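Local coordinates for preproptth (Bombyx mori, PDB 5AOQ), which is the mature prothoracicotropic hormone, a cystine-knot neurohormone that binds the receptor tyrosine kinase Torso and is linked to the timing of metamorphosis, at residues I77-E80 with L81-R84. The protein carries 1 engineered substitution. Residues are numbered along the deposited sequence; the frame is centred on the assembly and turned at random.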
loop_
_atom_site.group_PDB
_atom_site.type_symbol
_atom_site.label_atom_id
_atom_site.label_comp_id
_atom_site.label_asym_id
_atom_site.label_seq_id
_atom_site.Cartn_x
_atom_site.Cartn_y
_atom_site.Cartn_z
ATOM N N ILE D 77 -5.770 9.957 0.570
ATOM C CA ILE D 77 -6.052 8.639 0.012
ATOM C C ILE D 77 -7.463 8.605 -0.565
ATOM O O ILE D 77 -8.337 9.341 -0.109
ATOM C CB ILE D 77 -5.904 7.528 1.069
ATOM C CG1 ILE D 77 -6.668 7.904 2.341
ATOM C CG2 ILE D 77 -4.435 7.300 1.382
ATOM C CD1 ILE D 77 -6.678 6.823 3.407
ATOM N N PRO D 78 -7.688 7.751 -1.578
ATOM C CA PRO D 78 -9.017 7.641 -2.189
ATOM C C PRO D 78 -10.080 7.219 -1.179
ATOM O O PRO D 78 -9.805 6.412 -0.291
ATOM C CB PRO D 78 -8.824 6.574 -3.275
ATOM C CG PRO D 78 -7.571 5.856 -2.910
ATOM C CD PRO D 78 -6.713 6.846 -2.207
ATOM N N ASN D 79 -11.282 7.767 -1.322
ATOM C CA ASN D 79 -12.348 7.565 -0.347
ATOM C C ASN D 79 -12.826 6.118 -0.256
ATOM O O ASN D 79 -13.600 5.772 0.637
ATOM C CB ASN D 79 -13.527 8.481 -0.673
ATOM C CG ASN D 79 -13.199 9.947 -0.459
ATOM O OD1 ASN D 79 -12.034 10.318 -0.314
ATOM N ND2 ASN D 79 -14.226 10.788 -0.440
ATOM N N GLU D 80 -12.371 5.274 -1.177
ATOM C CA GLU D 80 -12.624 3.841 -1.073
ATOM C C GLU D 80 -11.792 3.237 0.054
ATOM O O GLU D 80 -12.076 2.132 0.517
ATOM C CB GLU D 80 -12.307 3.129 -2.391
ATOM C CG GLU D 80 -13.319 3.375 -3.501
ATOM C CD GLU D 80 -13.054 2.522 -4.732
ATOM O OE1 GLU D 80 -12.167 1.644 -4.673
ATOM O OE2 GLU D 80 -13.736 2.730 -5.758
ATOM N N LEU D 81 -10.771 3.973 0.493
ATOM C CA LEU D 81 -9.819 3.472 1.482
ATOM C C LEU D 81 -9.823 4.279 2.779
ATOM O O LEU D 81 -8.851 4.254 3.532
ATOM C CB LEU D 81 -8.409 3.461 0.884
ATOM C CG LEU D 81 -8.240 2.621 -0.384
ATOM C CD1 LEU D 81 -6.811 2.710 -0.895
ATOM C CD2 LEU D 81 -8.628 1.171 -0.131
ATOM N N LYS D 82 -10.913 4.996 3.036
ATOM C CA LYS D 82 -11.121 5.621 4.337
ATOM C C LYS D 82 -11.752 4.602 5.274
ATOM O O LYS D 82 -11.972 3.455 4.887
ATOM C CB LYS D 82 -12.019 6.854 4.223
ATOM C CG LYS D 82 -11.419 8.016 3.459
ATOM C CD LYS D 82 -12.460 9.107 3.254
ATOM C CE LYS D 82 -11.844 10.494 3.290
ATOM N NZ LYS D 82 -12.886 11.557 3.218
ATOM N N TYR D 83 -12.031 5.018 6.508
ATOM C CA TYR D 83 -12.799 4.215 7.465
ATOM C C TYR D 83 -12.060 2.966 7.963
ATOM O O TYR D 83 -12.028 2.705 9.167
ATOM C CB TYR D 83 -14.140 3.803 6.844
ATOM C CG TYR D 83 -14.799 4.900 6.034
ATOM C CD1 TYR D 83 -15.360 6.007 6.655
ATOM C CD2 TYR D 83 -14.857 4.827 4.648
ATOM C CE1 TYR D 83 -15.960 7.012 5.919
ATOM C CE2 TYR D 83 -15.455 5.826 3.903
ATOM C CZ TYR D 83 -16.004 6.916 4.543
ATOM O OH TYR D 83 -16.599 7.912 3.804
ATOM N N ARG D 84 -11.469 2.218 7.034
ATOM C CA ARG D 84 -10.780 0.968 7.340
ATOM C C ARG D 84 -9.262 1.139 7.280
ATOM O O ARG D 84 -8.525 0.493 8.027
ATOM C CB ARG D 84 -11.223 -0.127 6.363
ATOM C CG ARG D 84 -12.737 -0.306 6.266
ATOM C CD ARG D 84 -13.184 -0.664 4.854
ATOM N NE ARG D 84 -12.911 -2.058 4.512
ATOM C CZ ARG D 84 -13.253 -2.626 3.360
ATOM N NH1 ARG D 84 -13.883 -1.924 2.427
ATOM N NH2 ARG D 84 -12.965 -3.901 3.137
#
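The Tyr83 ring meets Asn79 through CE2, 3.8 Å from Asn79 O, while one face carries Lys82 CB, 3.5 Å above the ring plane and displaced toward its rim. The Asn79 amide is a second flat group: Lys82 runs alongside it in the same direction, with CE 3.6 Å from OD1; the contact is made mainly by CD and CE, with no hydrogen bond from NZ to the amide across this pair. The backbone here forms a beta-turn over Pro78-Leu81, in the loop joining the two long strands of the cystine-knot hormone. Its closing bond runs from Leu81 N to Pro78 O (2.7 Å, N-H...O angle 158°); the backbone angles of Asn79 and Glu80 fit type I. A classic gamma-turn follows, centred on Tyr83 and marked by its positive phi and by the bond from Arg84 N to Lys82 O.

The loop faces two other chains. Glu80 packs on Ile111 and Tyr83 on Ser33 of Torso, whereas Trp85 of the second hormone subunit packs on Pro78 and Leu81. Within the turn, those two residues meet where ring atom CG of Pro78 comes 3.8 Å from CD1 of Leu81. Ile77 extends to the far end of the turn: its CG1 sits between the backbone N and carbonyl carbon (chi1 49°), which brings terminal CD1 to 3.4 Å from Leu81 O.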